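Local coordinates for protein 3-oxo-tetronate kinase (Salmonella typhimurium, PDB 3DQQ) that probably phosphorylates 3-oxo-tetronate at its 4-position at the expense of ATP, as a member of the four-carbon acid sugar kinase family, at residues Ile49-Arg54 / Leu66-Trp71. Numbering follows the deposited sequence.
Sequences ISLKTR and LAALVW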
loop_
_atom_site.group_PDB
_atom_site.type_symbol
_atom_site.label_atom_id
_atom_site.label_comp_id
_atom_site.label_asym_id
_atom_site.label_seq_id
_atom_site.Cartn_x
_atom_site.Cartn_y
_atom_site.Cartn_z
ATOM N N ILE A 49 5.853 -21.661 20.495
ATOM C CA ILE A 49 5.549 -22.295 19.220
ATOM C C ILE A 49 4.736 -21.338 18.357
ATOM O O ILE A 49 3.657 -20.890 18.748
ATOM C CB ILE A 49 4.735 -23.577 19.413
ATOM C CG1 ILE A 49 5.530 -24.601 20.221
ATOM C CG2 ILE A 49 4.294 -24.149 18.055
ATOM C CD1 ILE A 49 4.649 -25.598 20.920
ATOM N N SER A 50 5.250 -21.042 17.169
ATOM C CA SER A 50 4.590 -20.145 16.200
ATOM C C SER A 50 3.783 -20.878 15.127
ATOM O O SER A 50 4.329 -21.648 14.406
ATOM C CB SER A 50 5.660 -19.339 15.485
ATOM O OG SER A 50 5.039 -18.218 14.898
ATOM N N LEU A 51 2.498 -20.598 15.029
ATOM C CA LEU A 51 1.597 -21.209 14.075
ATOM C C LEU A 51 1.022 -20.141 13.141
ATOM O O LEU A 51 1.100 -18.960 13.436
ATOM C CB LEU A 51 0.449 -21.851 14.823
ATOM C CG LEU A 51 0.827 -22.949 15.827
ATOM C CD1 LEU A 51 -0.433 -23.522 16.580
ATOM C CD2 LEU A 51 1.615 -24.054 15.139
ATOM N N LYS A 52 0.457 -20.559 12.009
ATOM C CA LYS A 52 -0.284 -19.633 11.130
ATOM C C LYS A 52 -1.784 -19.853 11.286
ATOM O O LYS A 52 -2.462 -20.299 10.382
ATOM C CB LYS A 52 0.148 -19.763 9.676
ATOM C CG LYS A 52 1.689 -19.519 9.533
ATOM C CD LYS A 52 2.206 -19.622 8.062
ATOM C CE LYS A 52 3.735 -19.788 7.992
ATOM N NZ LYS A 52 4.094 -21.084 7.267
ATOM N N THR A 53 -2.281 -19.511 12.458
ATOM C CA THR A 53 -3.600 -19.880 12.824
ATOM C C THR A 53 -4.476 -18.660 13.149
ATOM O O THR A 53 -5.601 -18.810 13.522
ATOM C CB THR A 53 -3.516 -20.863 14.004
ATOM O OG1 THR A 53 -2.673 -20.300 15.010
ATOM C CG2 THR A 53 -2.929 -22.244 13.543
ATOM N N ARG A 54 -3.995 -17.450 12.958
ATOM C CA ARG A 54 -4.854 -16.299 13.195
ATOM C C ARG A 54 -6.091 -16.224 12.297
ATOM O O ARG A 54 -7.163 -15.947 12.800
ATOM C CB ARG A 54 -4.079 -15.029 13.080
ATOM C CG ARG A 54 -4.927 -13.823 13.315
ATOM C CD ARG A 54 -4.094 -12.586 13.453
ATOM N NE ARG A 54 -3.145 -12.725 14.539
ATOM C CZ ARG A 54 -2.278 -11.796 14.889
ATOM N NH1 ARG A 54 -1.475 -11.990 15.897
ATOM N NH2 ARG A 54 -2.250 -10.656 14.245
ATOM N N LEU A 66 -3.822 -27.967 19.134
ATOM C CA LEU A 66 -3.782 -29.231 19.892
ATOM C C LEU A 66 -2.502 -30.021 19.615
ATOM O O LEU A 66 -1.934 -30.581 20.547
ATOM C CB LEU A 66 -5.026 -30.086 19.646
ATOM C CG LEU A 66 -6.326 -29.465 20.167
ATOM C CD1 LEU A 66 -7.520 -30.344 19.880
ATOM C CD2 LEU A 66 -6.288 -29.050 21.672
ATOM N N ALA A 67 -2.026 -30.056 18.372
ATOM C CA ALA A 67 -0.761 -30.730 18.064
ATOM C C ALA A 67 0.363 -30.052 18.879
ATOM O O ALA A 67 1.183 -30.729 19.525
ATOM C CB ALA A 67 -0.475 -30.682 16.606
ATOM N N ALA A 68 0.357 -28.720 18.912
ATOM C CA ALA A 68 1.352 -27.977 19.679
ATOM C C ALA A 68 1.256 -28.370 21.142
ATOM O O ALA A 68 2.267 -28.607 21.783
ATOM C CB ALA A 68 1.162 -26.481 19.520
ATOM N N LEU A 69 0.032 -28.472 21.655
ATOM C CA LEU A 69 -0.176 -28.798 23.069
ATOM C C LEU A 69 0.297 -30.211 23.392
ATOM O O LEU A 69 0.898 -30.421 24.447
ATOM C CB LEU A 69 -1.631 -28.625 23.444
ATOM C CG LEU A 69 -1.986 -28.932 24.886
ATOM C CD1 LEU A 69 -1.356 -27.929 25.823
ATOM C CD2 LEU A 69 -3.514 -28.943 25.090
ATOM N N VAL A 70 0.068 -31.178 22.487
ATOM C CA VAL A 70 0.525 -32.545 22.702
ATOM C C VAL A 70 2.013 -32.541 22.853
ATOM O O VAL A 70 2.554 -33.212 23.710
ATOM C CB VAL A 70 0.135 -33.537 21.575
ATOM C CG1 VAL A 70 1.027 -34.845 21.658
ATOM C CG2 VAL A 70 -1.366 -33.914 21.647
ATOM N N TRP A 71 2.692 -31.758 22.053
ATOM C CA TRP A 71 4.121 -31.689 22.202
ATOM C C TRP A 71 4.568 -31.035 23.515
ATOM O O TRP A 71 5.442 -31.548 24.182
ATOM C CB TRP A 71 4.709 -30.937 21.038
ATOM C CG TRP A 71 6.198 -30.900 21.027
ATOM C CD1 TRP A 71 7.023 -31.793 20.464
ATOM C CD2 TRP A 71 7.023 -29.886 21.600
ATOM N NE1 TRP A 71 8.333 -31.404 20.634
ATOM C CE2 TRP A 71 8.351 -30.239 21.352
ATOM C CE3 TRP A 71 6.763 -28.729 22.326
ATOM C CZ2 TRP A 71 9.413 -29.468 21.780
ATOM C CZ3 TRP A 71 7.829 -27.954 22.749
ATOM C CH2 TRP A 71 9.124 -28.323 22.475
#
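Ile49 and Ala68 meet where the end of strand 46-50 is covered by helix 58-74, and the pair illustrates how a branched strand residue is matched to a small helix residue. The CA atoms of the two residues lie 7.1 Å apart, and each CB is directed at the opposing segment. Both arms of Ile49 abut the Ala68 methyl from the same side: CD1, at the end of the longer branch, comes to 3.9 Å from Ala68 CB, and CG2 of Ile49 to 4.2 Å from the same carbon. The fork owes its placing to the first torsion (chi1 -62°), which sets CG1 anti to the carbonyl carbon and CG2 anti to the backbone N; an extended chi2 of 156° then carries CD1 outward to the helix. There Ile49 CD1 also meets the indole one helical turn on, lying 4.0 Å from Trp71 CE3, on the six-membered ring and oblique to it.

In the sugar-binding N-terminal domain, strand 46-50 runs parallel to strands 5-9 and 29-33, which flank it, and helix 58-74 packs over it in the manner of layered alpha/beta folds. The indole of Trp71, whose CG is anti to its own N (chi1 -175°), touches Ile32 of strand 29-33, the neighbour of strand 46-50, and its NE1 is hydrogen-bonded to Gly38 O, a tether that limits rotation of the indole. Two residues along from Ile49, where the strand has given way to loop, Leu51 directs its CB at the helix as well, but its CD1 brushes Ala68 CB more loosely at 4.5 Å, and the leucine also leans on Gln64 and Ser65 of the preceding turn.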